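Epsin 1 (PDB 5LP0) probably binds membranes rich in phosphatidylinositol 4,5-bisphosphate, bends them and promotes clathrin-coated invaginations during receptor-mediated endocytosis. Local coordinates at residues 57-62 with 105-110; 76-81 with 130-135; 83-88 with 123-128. One frame throughout, in Å; residues are numbered along the deposited sequence.

Contact 1 (57-62 with 105-110)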
ATOM      1  N   LYS A  57     -18.156  -0.703  -2.108  1.00 10.71           N
ATOM      2  CA  LYS A  57     -17.876  -1.253  -3.433  0.87  8.51           C
ATOM      3  C   LYS A  57     -16.461  -0.934  -3.904  1.00 10.19           C
ATOM      4  O   LYS A  57     -15.965  -1.534  -4.864  1.00 12.77           O
ATOM      5  CB  LYS A  57     -18.907  -0.736  -4.451  0.87 12.15           C
ATOM      6  CG  LYS A  57     -18.776   0.741  -4.781  0.87 12.05           C
ATOM      7  CD  LYS A  57     -19.863   1.183  -5.729  0.87 13.97           C
ATOM      8  CE  LYS A  57     -19.866   2.683  -5.916  0.87 20.71           C
ATOM      9  NZ  LYS A  57     -20.983   3.110  -6.811  0.87 27.26           N
ATOM     10  N   ASN A  58     -15.810   0.010  -3.228  1.00  9.15           N
ATOM     11  CA  ASN A  58     -14.414   0.351  -3.533  1.00  8.51           C
ATOM     12  C   ASN A  58     -13.432  -0.357  -2.605  1.00  7.10           C
ATOM     13  O   ASN A  58     -12.280   0.043  -2.488  1.00  7.74           O
ATOM     14  CB  ASN A  58     -14.209   1.855  -3.445  1.00 10.01           C
ATOM     15  CG  ASN A  58     -14.845   2.591  -4.595  1.00 10.72           C
ATOM     16  OD1 ASN A  58     -14.672   2.233  -5.767  1.00 11.27           O
ATOM     17  ND2 ASN A  58     -15.612   3.614  -4.270  1.00 14.44           N
ATOM     18  N   TRP A  59     -13.869  -1.438  -1.971  1.00  8.97           N
ATOM     19  CA  TRP A  59     -13.023  -2.202  -1.053  1.00  8.24           C
ATOM     20  C   TRP A  59     -11.683  -2.638  -1.650  1.00  7.84           C
ATOM     21  O   TRP A  59     -10.664  -2.708  -0.928  1.00  7.98           O
ATOM     22  CB  TRP A  59     -13.752  -3.434  -0.535  1.00 10.05           C
ATOM     23  CG  TRP A  59     -13.946  -4.483  -1.579  1.00  9.33           C
ATOM     24  CD1 TRP A  59     -15.016  -4.617  -2.431  1.00 12.36           C
ATOM     25  CD2 TRP A  59     -13.055  -5.559  -1.882  1.00 10.89           C
ATOM     26  NE1 TRP A  59     -14.823  -5.696  -3.250  1.00 12.56           N
ATOM     27  CE2 TRP A  59     -13.638  -6.302  -2.927  1.00 13.24           C
ATOM     28  CE3 TRP A  59     -11.818  -5.974  -1.364  1.00 11.06           C
ATOM     29  CZ2 TRP A  59     -13.024  -7.427  -3.476  1.00 16.07           C
ATOM     30  CZ3 TRP A  59     -11.211  -7.092  -1.913  1.00 14.73           C
ATOM     31  CH2 TRP A  59     -11.819  -7.811  -2.949  1.00 14.90           C
ATOM     32  N   ARG A  60     -11.636  -2.916  -2.955  1.00  7.65           N
ATOM     33  CA  ARG A  60     -10.391  -3.408  -3.535  1.00  8.43           C
ATOM     34  C   ARG A  60      -9.336  -2.280  -3.569  1.00  7.59           C
ATOM     35  O   ARG A  60      -8.148  -2.556  -3.561  1.00  8.99           O
ATOM     36  CB  ARG A  60     -10.585  -3.991  -4.931  1.00 11.60           C
ATOM     37  CG  ARG A  60      -9.546  -5.063  -5.218  1.00 18.87           C
ATOM     38  CD  ARG A  60      -9.603  -5.549  -6.650  1.00 18.39           C
ATOM     39  NE  ARG A  60     -10.938  -6.025  -6.996  1.00 21.72           N
ATOM     40  CZ  ARG A  60     -11.351  -7.280  -6.862  1.00 25.19           C
ATOM     41  NH1 ARG A  60     -10.535  -8.213  -6.386  1.00 23.67           N
ATOM     42  NH2 ARG A  60     -12.593  -7.601  -7.208  1.00 29.45           N
ATOM     43  N   HIS A  61      -9.765  -1.019  -3.575  1.00  7.39           N
ATOM     44  CA  HIS A  61      -8.836   0.103  -3.413  1.00  6.12           C
ATOM     45  C   HIS A  61      -8.085  -0.097  -2.122  1.00  6.22           C
ATOM     46  O   HIS A  61      -6.876   0.110  -2.068  1.00  7.31           O
ATOM     47  CB  HIS A  61      -9.576   1.443  -3.300  1.00  6.14           C
ATOM     48  CG  HIS A  61     -10.115   1.966  -4.594  1.00  6.46           C
ATOM     49  ND1 HIS A  61     -10.852   3.130  -4.663  1.00  7.89           N
ATOM     50  CD2 HIS A  61     -10.040   1.486  -5.859  1.00  7.71           C
ATOM     51  CE1 HIS A  61     -11.195   3.355  -5.921  1.00 11.13           C
ATOM     52  NE2 HIS A  61     -10.697   2.388  -6.666  1.00 12.51           N
ATOM     53  N   VAL A  62      -8.799  -0.494  -1.074  1.00  6.08           N
ATOM     54  CA  VAL A  62      -8.206  -0.582   0.260  1.00  6.88           C
ATOM     55  C   VAL A  62      -7.287  -1.799   0.313  1.00  7.41           C
ATOM     56  O   VAL A  62      -6.141  -1.732   0.774  1.00  6.09           O
ATOM     57  CB  VAL A  62      -9.315  -0.740   1.352  1.00  7.12           C
ATOM     58  CG1 VAL A  62      -8.690  -0.804   2.755  1.00  5.79           C
ATOM     59  CG2 VAL A  62     -10.336   0.389   1.286  1.00  7.40           C
ATOM     60  N   LYS A 105     -21.138 -12.264  -0.478  1.00 25.91           N
ATOM     61  CA  LYS A 105     -19.829 -12.751  -0.039  1.00 25.01           C
ATOM     62  C   LYS A 105     -18.997 -11.683   0.675  1.00 26.18           C
ATOM     63  O   LYS A 105     -18.983 -10.504   0.296  1.00 25.58           O
ATOM     64  CB  LYS A 105     -19.075 -13.434  -1.186  1.00 30.75           C
ATOM     65  CG  LYS A 105     -18.132 -12.562  -1.974  1.00 31.35           C
ATOM     66  CD  LYS A 105     -17.524 -13.288  -3.191  1.00 38.69           C
ATOM     67  CE  LYS A 105     -18.191 -14.623  -3.537  1.00 37.87           C
ATOM     68  NZ  LYS A 105     -19.248 -14.531  -4.593  1.00 39.04           N
ATOM     69  N   ASP A 106     -18.350 -12.122   1.746  1.00 22.20           N
ATOM     70  CA  ASP A 106     -17.666 -11.219   2.672  1.00 20.58           C
ATOM     71  C   ASP A 106     -16.297 -10.823   2.131  1.00 14.95           C
ATOM     72  O   ASP A 106     -15.305 -11.473   2.404  1.00 16.52           O
ATOM     73  CB  ASP A 106     -17.527 -11.873   4.062  1.00 17.32           C
ATOM     74  CG  ASP A 106     -17.135 -10.867   5.147  1.00 15.97           C
ATOM     75  OD1 ASP A 106     -16.613  -9.791   4.787  1.00 14.76           O
ATOM     76  OD2 ASP A 106     -17.307 -11.147   6.353  1.00 15.95           O
ATOM     77  N   GLN A 107     -16.237  -9.756   1.343  1.00 14.98           N
ATOM     78  CA  GLN A 107     -14.950  -9.294   0.825  1.00 15.31           C
ATOM     79  C   GLN A 107     -14.152  -8.610   1.928  1.00 13.62           C
ATOM     80  O   GLN A 107     -12.928  -8.571   1.882  1.00 16.22           O
ATOM     81  CB  GLN A 107     -15.137  -8.363  -0.378  1.00 16.27           C
ATOM     82  CG  GLN A 107     -15.875  -9.028  -1.564  1.00 17.72           C
ATOM     83  CD  GLN A 107     -15.072 -10.118  -2.248  1.00 19.79           C
ATOM     84  OE1 GLN A 107     -13.910 -10.351  -1.943  1.00 21.77           O
ATOM     85  NE2 GLN A 107     -15.707 -10.798  -3.189  1.00 29.19           N
ATOM     86  N   GLY A 108     -14.852  -8.079   2.921  1.00 11.71           N
ATOM     87  CA  GLY A 108     -14.207  -7.419   4.040  1.00 10.22           C
ATOM     88  C   GLY A 108     -13.249  -8.321   4.786  1.00 10.00           C
ATOM     89  O   GLY A 108     -12.222  -7.839   5.287  1.00 10.89           O
ATOM     90  N   VAL A 109     -13.526  -9.624   4.853  1.00  9.41           N
ATOM     91  CA  VAL A 109     -12.617 -10.529   5.553  1.00 11.93           C
ATOM     92  C   VAL A 109     -11.174 -10.461   5.021  1.00 13.42           C
ATOM     93  O   VAL A 109     -10.225 -10.559   5.807  1.00 12.13           O
ATOM     94  CB  VAL A 109     -13.131 -11.991   5.539  1.00 13.18           C
ATOM     95  CG1 VAL A 109     -12.733 -12.708   4.268  1.00 17.52           C
ATOM     96  CG2 VAL A 109     -12.618 -12.738   6.754  1.00 15.94           C
ATOM     97  N   ASN A 110     -10.995 -10.322   3.709  1.00 13.06           N
ATOM     98  CA  ASN A 110      -9.659 -10.192   3.145  0.53 15.59           C
ATOM     99  C   ASN A 110      -8.981  -8.911   3.608  1.00 12.39           C
ATOM    100  O   ASN A 110      -7.787  -8.898   3.893  1.00 10.36           O
ATOM    101  CB  ASN A 110      -9.713 -10.126   1.610  0.53 20.87           C
ATOM    102  CG  ASN A 110     -10.562 -11.211   0.992  0.53 18.81           C
ATOM    103  OD1 ASN A 110     -10.190 -12.385   1.017  0.53 21.11           O
ATOM    104  ND2 ASN A 110     -11.691 -10.821   0.391  0.53 17.33           N
TER
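With its CG between the backbone N and the carbonyl carbon (chi1 70°), Trp59 swings its indole toward 105-110, where Gln107, bent at chi2 (-69°), sets its CB over the ring and carries its amide past the CZ2-CH2 edge. The two flat groups lie nearly parallel, their planes 10° apart. Gln107 CB sits over the centre of the six-membered ring, 3.8 Å from its centroid, a CH-pi contact on that face. Farther out along the chain, the amide runs above and just beyond the CZ2-CH2 rim, with Gln107 OE1 3.4 Å from Trp59 CZ2. On the opposite face of the indole lies Arg60 CB, so the ring is sandwiched between a residue across the contact and its own neighbour in the helix. Arg60 then curls round until Trp59 CZ2 stands 3.6 Å above its guanidinium plane. Asn110 comes in more loosely at an oblique slant, and its ND2 is tied to Gln107 O at 3.0 Å, within its own turn. Behind Gln107, the carboxylate of Asp106 caps the start of helix 108-122: Val109 N reaches Asp106 OD1 at 3.1 Å from above the carboxylate plane, while OD2 forms a salt bridge with Arg112. Tyr99 and Phe97 add further aromatic packing around the indole. Trp59 thus links the start of helix 59-75 to the entry of helix 108-122 in the all-helical ENTH fold, close to His61 and Asn18, which probably belong to the phosphoinositide headgroup site, as in a close relative.

Contact 2 (76-81 with 130-135)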
ATOM      1  N   GLY A  76      10.921   0.236  -0.484  1.00 11.62           N
ATOM      2  CA  GLY A  76      11.099   1.647  -0.756  1.00 11.47           C
ATOM      3  C   GLY A  76      11.970   2.329   0.284  1.00 10.21           C
ATOM      4  O   GLY A  76      12.635   1.679   1.093  1.00 11.38           O
ATOM      5  N   SER A  77      11.972   3.655   0.255  1.00 11.10           N
ATOM      6  CA  SER A  77      12.654   4.457   1.268  1.00  7.69           C
ATOM      7  C   SER A  77      12.182   4.097   2.676  1.00  8.57           C
ATOM      8  O   SER A  77      11.009   3.779   2.889  1.00  9.90           O
ATOM      9  CB  SER A  77      12.367   5.937   1.013  1.00 10.63           C
ATOM     10  OG  SER A  77      12.798   6.733   2.102  1.00 12.67           O
ATOM     11  N   GLU A  78      13.096   4.127   3.639  1.00 13.18           N
ATOM     12  CA  GLU A  78      12.739   3.851   5.018  1.00 14.18           C
ATOM     13  C   GLU A  78      11.769   4.892   5.579  1.00 11.97           C
ATOM     14  O   GLU A  78      11.135   4.655   6.600  1.00 13.41           O
ATOM     15  CB  GLU A  78      14.003   3.681   5.881  1.00 19.74           C
ATOM     16  CG  GLU A  78      14.793   2.418   5.501  1.00 24.49           C
ATOM     17  CD  GLU A  78      15.930   2.073   6.449  1.00 29.76           C
ATOM     18  OE1 GLU A  78      16.413   2.955   7.195  1.00 39.53           O
ATOM     19  OE2 GLU A  78      16.331   0.899   6.443  1.00 42.75           O
ATOM     20  N   ARG A  79      11.629   6.021   4.877  1.00  9.16           N
ATOM     21  CA  ARG A  79      10.638   7.035   5.238  1.00  9.40           C
ATOM     22  C   ARG A  79       9.220   6.502   5.110  1.00  8.40           C
ATOM     23  O   ARG A  79       8.319   7.008   5.757  1.00  9.05           O
ATOM     24  CB  ARG A  79      10.772   8.279   4.352  1.00 10.93           C
ATOM     25  CG  ARG A  79      12.074   9.068   4.532  1.00 17.77           C
ATOM     26  CD  ARG A  79      12.054  10.431   3.790  1.00 18.82           C
ATOM     27  NE  ARG A  79      11.039  11.320   4.361  1.00 27.71           N
ATOM     28  CZ  ARG A  79      10.194  12.066   3.652  1.00 28.51           C
ATOM     29  NH1 ARG A  79      10.229  12.060   2.327  1.00 24.22           N
ATOM     30  NH2 ARG A  79       9.304  12.829   4.274  1.00 31.56           N
ATOM     31  N   VAL A  80       9.025   5.500   4.263  1.00  8.80           N
ATOM     32  CA  VAL A  80       7.698   4.896   4.106  1.00  7.47           C
ATOM     33  C   VAL A  80       7.253   4.243   5.421  1.00  7.76           C
ATOM     34  O   VAL A  80       6.180   4.568   5.964  1.00  7.97           O
ATOM     35  CB  VAL A  80       7.654   3.856   2.966  1.00  6.97           C
ATOM     36  CG1 VAL A  80       6.245   3.199   2.908  1.00  7.44           C
ATOM     37  CG2 VAL A  80       7.988   4.497   1.616  1.00  7.37           C
ATOM     38  N   ALA A  81       8.071   3.325   5.939  1.00  8.99           N
ATOM     39  CA  ALA A  81       7.729   2.621   7.176  1.00 10.99           C
ATOM     40  C   ALA A  81       7.580   3.616   8.327  1.00 13.76           C
ATOM     41  O   ALA A  81       6.725   3.476   9.194  1.00 11.97           O
ATOM     42  CB  ALA A  81       8.781   1.545   7.500  1.00 12.39           C
ATOM     43  N   GLU A 130      14.577  -7.714   8.505  1.00 14.18           N
ATOM     44  CA  GLU A 130      14.615  -9.024   7.848  0.50 13.49           C
ATOM     45  C   GLU A 130      13.832  -9.007   6.531  1.00 11.83           C
ATOM     46  O   GLU A 130      14.275  -9.541   5.472  1.00 11.61           O
ATOM     47  CB  GLU A 130      14.018 -10.076   8.801  0.50 15.78           C
ATOM     48  CG  GLU A 130      14.858 -10.299  10.060  0.50 14.48           C
ATOM     49  CD  GLU A 130      14.063 -10.727  11.295  0.50 21.30           C
ATOM     50  OE1 GLU A 130      12.827 -10.935  11.223  0.50 22.36           O
ATOM     51  OE2 GLU A 130      14.708 -10.866  12.355  0.50 28.08           O
ATOM     52  N   GLU A 131      12.654  -8.388   6.603  1.00 10.49           N
ATOM     53  CA  GLU A 131      11.758  -8.323   5.464  1.00  9.44           C
ATOM     54  C   GLU A 131      12.407  -7.458   4.406  1.00  6.97           C
ATOM     55  O   GLU A 131      12.277  -7.745   3.234  1.00  9.73           O
ATOM     56  CB  GLU A 131      10.392  -7.739   5.844  1.00 10.34           C
ATOM     57  CG  GLU A 131       9.589  -8.637   6.781  1.00  9.64           C
ATOM     58  CD  GLU A 131       8.967  -9.842   6.111  1.00 11.93           C
ATOM     59  OE1 GLU A 131       8.957  -9.906   4.859  1.00 12.49           O
ATOM     60  OE2 GLU A 131       8.477 -10.724   6.861  1.00 14.25           O
ATOM     61  N   ARG A 132      13.135  -6.420   4.802  1.00 10.21           N
ATOM     62  CA  ARG A 132      13.761  -5.531   3.822  1.00  9.94           C
ATOM     63  C   ARG A 132      14.878  -6.226   3.052  1.00  6.82           C
ATOM     64  O   ARG A 132      14.962  -6.093   1.862  1.00  7.46           O
ATOM     65  CB  ARG A 132      14.300  -4.284   4.500  1.00 12.11           C
ATOM     66  CG  ARG A 132      14.905  -3.279   3.550  1.00 11.74           C
ATOM     67  CD  ARG A 132      15.198  -1.988   4.276  1.00 18.71           C
ATOM     68  NE  ARG A 132      15.681  -0.949   3.382  1.00 20.83           N
ATOM     69  CZ  ARG A 132      14.892  -0.184   2.636  1.00 18.73           C
ATOM     70  NH1 ARG A 132      13.579  -0.359   2.641  1.00 21.23           N
ATOM     71  NH2 ARG A 132      15.434   0.736   1.874  1.00 22.16           N
ATOM     72  N   ILE A 133      15.726  -6.980   3.733  1.00  7.84           N
ATOM     73  CA  ILE A 133      16.753  -7.747   3.025  1.00  9.04           C
ATOM     74  C   ILE A 133      16.115  -8.678   1.996  1.00 10.23           C
ATOM     75  O   ILE A 133      16.520  -8.693   0.819  1.00 10.48           O
ATOM     76  CB  ILE A 133      17.585  -8.539   4.002  1.00  8.24           C
ATOM     77  CG1 ILE A 133      18.520  -7.591   4.762  1.00 11.17           C
ATOM     78  CG2 ILE A 133      18.420  -9.618   3.261  1.00 13.13           C
ATOM     79  CD1 ILE A 133      19.278  -8.265   5.918  1.00 22.29           C
ATOM     80  N   HIS A 134      15.117  -9.446   2.426  1.00  7.77           N
ATOM     81  CA  HIS A 134      14.468 -10.363   1.486  1.00  9.26           C
ATOM     82  C   HIS A 134      13.772  -9.611   0.327  1.00 10.88           C
ATOM     83  O   HIS A 134      13.859 -10.003  -0.841  1.00 12.49           O
ATOM     84  CB  HIS A 134      13.469 -11.253   2.225  1.00 10.89           C
ATOM     85  CG  HIS A 134      12.739 -12.212   1.330  1.00 16.59           C
ATOM     86  ND1 HIS A 134      13.242 -13.451   1.001  1.00 25.31           N
ATOM     87  CD2 HIS A 134      11.552 -12.103   0.686  1.00 17.13           C
ATOM     88  CE1 HIS A 134      12.389 -14.073   0.202  1.00 25.45           C
ATOM     89  NE2 HIS A 134      11.360 -13.275  -0.010  1.00 22.01           N
ATOM     90  N   ALA A 135      13.128  -8.495   0.640  1.00 10.18           N
ATOM     91  CA  ALA A 135      12.360  -7.763  -0.360  1.00 12.79           C
ATOM     92  C   ALA A 135      13.294  -7.118  -1.390  1.00  9.09           C
ATOM     93  O   ALA A 135      12.983  -7.072  -2.572  1.00 12.72           O
ATOM     94  CB  ALA A 135      11.511  -6.705   0.299  1.00 12.59           C
TER
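The junction between helix 59-75 and helix 78-86 is where Gly76 meets Arg132 of helix 125-139, in the ENTH stack of helices. Gly76 is the first residue past the end of the earlier helix, and its carbonyl takes an end-on grip from the guanidinium. Arg132 NH1 donates to Gly76 O at 2.7 Å with an N-H...O angle of 154°, close to the line of the C=O bond. Arg132 NH2 reaches the same Gly76 O at 3.1 Å, less straight, so one acceptor, lying in the guanidinium plane, takes both nitrogens, which would limit the group's rotation. The reach is made possible by a chain extended from CG to NE, with CG anti to the backbone N (chi1 -177°). Glu78 comes over a face of the guanidinium instead: its CG lies 3.9 Å above the plane, over the centre. Glu78 OE2 approaches Arg132 NE at 3.6 Å, a long salt bridge resting on charge only, since Glu78 OE2 sits off the guanidinium plane where the N-H bonds are not directed. Arg132 NH2 also has a weak hydrogen bond to Tyr36 OH. A leucine in place of Arg132 would probably leave Gly76 O without the two donors that hold it and Glu78 without its nearby positive charge. Next to Gly76, Ser77 caps helix 78-86, its OG accepting from Arg79 N at 3.1 Å. An arginine thus pins the carbonyl at the turn between two helices, joining helix 125-139 to the 76-78 corner of the all-helical ENTH fold.

Contact 3 (83-88 with 123-128)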
ATOM      1  N   GLN A  83       6.576   6.770   8.178  1.00  8.98           N
ATOM      2  CA  GLN A  83       5.310   7.483   8.102  1.00  8.56           C
ATOM      3  C   GLN A  83       4.148   6.532   8.436  1.00  8.62           C
ATOM      4  O   GLN A  83       3.162   6.937   9.079  1.00  8.82           O
ATOM      5  CB  GLN A  83       5.108   8.166   6.745  1.00 10.11           C
ATOM      6  CG  GLN A  83       3.793   8.923   6.702  1.00  8.28           C
ATOM      7  CD  GLN A  83       3.577   9.754   5.465  1.00  9.25           C
ATOM      8  OE1 GLN A  83       2.587   9.593   4.743  1.00  9.47           O
ATOM      9  NE2 GLN A  83       4.463  10.673   5.231  1.00 12.92           N
ATOM     10  N   CYS A  84       4.280   5.264   8.070  1.00  7.91           N
ATOM     11  CA  CYS A  84       3.211   4.309   8.350  1.00  9.93           C
ATOM     12  C   CYS A  84       3.060   4.083   9.858  1.00 10.55           C
ATOM     13  O   CYS A  84       1.949   4.004  10.376  1.00 13.40           O
ATOM     14  CB  CYS A  84       3.472   2.986   7.667  1.00  8.79           C
ATOM     15  SG  CYS A  84       3.184   3.004   5.913  1.00 10.01           S
ATOM     16  N   ARG A  85       4.181   4.031  10.564  1.00 13.05           N
ATOM     17  CA  ARG A  85       4.164   3.850  12.008  1.00 12.38           C
ATOM     18  C   ARG A  85       3.564   5.086  12.664  1.00 14.02           C
ATOM     19  O   ARG A  85       2.812   4.970  13.638  1.00 16.52           O
ATOM     20  CB  ARG A  85       5.572   3.574  12.566  1.00 16.91           C
ATOM     21  CG  ARG A  85       6.083   2.170  12.298  1.00 20.14           C
ATOM     22  CD  ARG A  85       7.356   1.854  13.109  1.00 28.66           C
ATOM     23  NE  ARG A  85       8.530   2.558  12.593  1.00 37.50           N
ATOM     24  CZ  ARG A  85       9.229   2.161  11.532  1.00 37.54           C
ATOM     25  NH1 ARG A  85       8.881   1.061  10.888  1.00 46.79           N
ATOM     26  NH2 ARG A  85      10.276   2.858  11.100  1.00 38.44           N
ATOM     27  N   GLU A  86       3.885   6.259  12.118  1.00 13.26           N
ATOM     28  CA  GLU A  86       3.293   7.517  12.589  1.00 14.17           C
ATOM     29  C   GLU A  86       1.773   7.550  12.387  1.00 16.51           C
ATOM     30  O   GLU A  86       1.044   8.157  13.170  1.00 20.31           O
ATOM     31  CB  GLU A  86       3.902   8.735  11.877  1.00 24.13           C
ATOM     32  CG  GLU A  86       5.256   9.167  12.372  1.00 29.88           C
ATOM     33  CD  GLU A  86       5.788  10.366  11.592  1.00 39.29           C
ATOM     34  OE1 GLU A  86       5.068  10.896  10.713  1.00 41.22           O
ATOM     35  OE2 GLU A  86       6.932  10.775  11.855  1.00 38.96           O
ATOM     36  N   ASN A  87       1.316   6.930  11.306  1.00 10.43           N
ATOM     37  CA  ASN A  87      -0.100   6.925  10.960  1.00  8.70           C
ATOM     38  C   ASN A  87      -0.718   5.557  11.147  1.00  7.36           C
ATOM     39  O   ASN A  87      -1.576   5.149  10.365  1.00  8.10           O
ATOM     40  CB  ASN A  87      -0.303   7.389   9.527  1.00  9.37           C
ATOM     41  CG  ASN A  87      -0.014   8.853   9.352  1.00 16.13           C
ATOM     42  OD1 ASN A  87       1.115   9.227   9.069  1.00 23.93           O
ATOM     43  ND2 ASN A  87      -1.037   9.699   9.526  1.00 15.95           N
ATOM     44  N   ILE A  88      -0.311   4.862  12.208  1.00  9.18           N
ATOM     45  CA  ILE A  88      -0.689   3.461  12.379  1.00  9.65           C
ATOM     46  C   ILE A  88      -2.205   3.269  12.533  1.00  6.25           C
ATOM     47  O   ILE A  88      -2.727   2.225  12.138  1.00  7.72           O
ATOM     48  CB  ILE A  88       0.064   2.800  13.542  1.00 10.27           C
ATOM     49  CG1 ILE A  88      -0.128   1.291  13.508  1.00 15.47           C
ATOM     50  CG2 ILE A  88      -0.383   3.340  14.889  1.00 12.96           C
ATOM     51  CD1 ILE A  88       0.477   0.657  12.279  1.00 16.54           C
ATOM     52  N   LYS A 123       4.729  -2.965  13.699  1.00 12.37           N
ATOM     53  CA  LYS A 123       5.066  -2.818  15.110  1.00 18.23           C
ATOM     54  C   LYS A 123       6.393  -3.490  15.496  1.00 21.63           C
ATOM     55  O   LYS A 123       6.837  -3.350  16.634  1.00 29.73           O
ATOM     56  CB  LYS A 123       3.913  -3.330  15.987  1.00 21.46           C
ATOM     57  CG  LYS A 123       2.647  -2.456  15.915  1.00 29.82           C
ATOM     58  CD  LYS A 123       1.516  -3.008  16.781  1.00 34.23           C
ATOM     59  CE  LYS A 123       0.286  -2.107  16.774  1.00 40.38           C
ATOM     60  NZ  LYS A 123      -0.857  -2.741  17.512  1.00 39.94           N
ATOM     61  N   ASP A 124       7.036  -4.181  14.557  1.00 18.32           N
ATOM     62  CA  ASP A 124       8.235  -4.964  14.865  1.00 16.84           C
ATOM     63  C   ASP A 124       9.428  -4.567  13.986  1.00 18.35           C
ATOM     64  O   ASP A 124       9.529  -4.992  12.835  1.00 15.70           O
ATOM     65  CB  ASP A 124       7.936  -6.452  14.682  1.00 15.72           C
ATOM     66  CG  ASP A 124       8.975  -7.326  15.320  1.00 19.96           C
ATOM     67  OD1 ASP A 124      10.170  -7.027  15.153  1.00 20.76           O
ATOM     68  OD2 ASP A 124       8.597  -8.307  15.989  1.00 25.48           O
ATOM     69  N   GLU A 125      10.339  -3.767  14.537  1.00 17.82           N
ATOM     70  CA  GLU A 125      11.431  -3.203  13.744  1.00 19.00           C
ATOM     71  C   GLU A 125      12.447  -4.254  13.293  1.00 18.23           C
ATOM     72  O   GLU A 125      13.028  -4.139  12.203  1.00 22.20           O
ATOM     73  CB  GLU A 125      12.071  -2.021  14.483  1.00 23.74           C
ATOM     74  CG  GLU A 125      11.019  -0.994  14.916  1.00 34.11           C
ATOM     75  CD  GLU A 125      11.527   0.440  14.950  1.00 46.99           C
ATOM     76  OE1 GLU A 125      12.391   0.802  14.124  1.00 53.97           O
ATOM     77  OE2 GLU A 125      11.046   1.214  15.804  1.00 49.30           O
ATOM     78  N   GLU A 126      12.630  -5.309  14.086  1.00 18.83           N
ATOM     79  CA  GLU A 126      13.460  -6.436  13.649  1.00 20.93           C
ATOM     80  C   GLU A 126      12.874  -7.130  12.418  1.00 23.00           C
ATOM     81  O   GLU A 126      13.581  -7.407  11.422  1.00 23.06           O
ATOM     82  CB  GLU A 126      13.622  -7.446  14.780  1.00 23.35           C
ATOM     83  CG  GLU A 126      14.441  -8.667  14.389  1.00 34.93           C
ATOM     84  CD  GLU A 126      14.456  -9.744  15.459  1.00 47.81           C
ATOM     85  OE1 GLU A 126      13.367 -10.111  15.959  1.00 52.92           O
ATOM     86  OE2 GLU A 126      15.559 -10.225  15.794  1.00 51.34           O
ATOM     87  N   ARG A 127      11.576  -7.408  12.484  1.00 18.99           N
ATOM     88  CA  ARG A 127      10.874  -7.990  11.348  1.00 20.08           C
ATOM     89  C   ARG A 127      11.035  -7.093  10.134  1.00 19.93           C
ATOM     90  O   ARG A 127      11.245  -7.577   9.034  1.00 19.93           O
ATOM     91  CB  ARG A 127       9.390  -8.174  11.654  1.00 17.22           C
ATOM     92  CG  ARG A 127       9.100  -9.335  12.587  1.00 20.78           C
ATOM     93  CD  ARG A 127       7.613  -9.611  12.682  1.00 17.17           C
ATOM     94  NE  ARG A 127       7.061  -9.979  11.380  1.00 16.26           N
ATOM     95  CZ  ARG A 127       5.768  -9.966  11.070  1.00 14.25           C
ATOM     96  NH1 ARG A 127       4.868  -9.631  11.986  1.00 19.87           N
ATOM     97  NH2 ARG A 127       5.366 -10.315   9.849  1.00 14.09           N
ATOM     98  N   LEU A 128      10.958  -5.787  10.314  1.00 17.71           N
ATOM     99  CA  LEU A 128      11.098  -4.894   9.180  0.97 18.03           C
ATOM    100  C   LEU A 128      12.488  -5.048   8.537  1.00 18.46           C
ATOM    101  O   LEU A 128      12.591  -5.112   7.320  1.00 15.74           O
ATOM    102  CB  LEU A 128      10.776  -3.443   9.582  0.97 18.65           C
ATOM    103  CG  LEU A 128       9.286  -3.188   9.908  0.97 19.71           C
ATOM    104  CD1 LEU A 128       9.087  -1.989  10.851  0.97 25.24           C
ATOM    105  CD2 LEU A 128       8.438  -2.988   8.644  0.97 20.58           C
TER
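Asn87 N bonds back to Gln83 O at 2.9 Å in the closing turn of helix 78-86, which carries Arg85 toward Leu128 and Glu125. Here two helices of the ENTH fold, 78-86 and 125-139, meet at the surface through long side chains. Arg85 has its CG beside the backbone N and bends at chi3 (-73°), so its guanidinium folds round rather than running straight out. Glu125 OE1 stands over one face of that group, 4.2 Å from Arg85 NH2. Being off the guanidinium plane, it meets Arg85 by charge only, beyond salt-bridge distance. The 3.1 Å between Arg85 NH1 and Leu128 CD1 is too short to be trusted, and Leu128 was modelled in two conformers. On the inner side, Cys84 and Ile88 both pack on Leu122, Leu128 lies against Leu121, and Leu128 and Cys84 share Ile73 of helix 59-75. On the other segment, helix 125-139 begins with Asp124 as its N-cap: Asp124 OD1, met from above the carboxylate plane, accepts from Arg127 N at 3.0 Å in a nearly straight bond of 173°.

Contacts 2 and 3 both join helix 78-86 to helix 125-139. Their centres are about 10 Å apart on the same side of the chain's centre, with contact 3 formed by residues lying between the two segments of contact 2. Contact 1 sits farther off, its centre about 26 Å from that of contact 2 and about 24 Å from that of contact 3, joining the preceding helices of each pair, 59-75 and 108-122. Along the chain its segments alternate with those of the other two, and the consecutive helices 59-75 and 78-86 pair in turn with the consecutive helices 108-122 and 125-139. The region near the probable phosphoinositide site is therefore tied at one end, and the last modelled helix at the other.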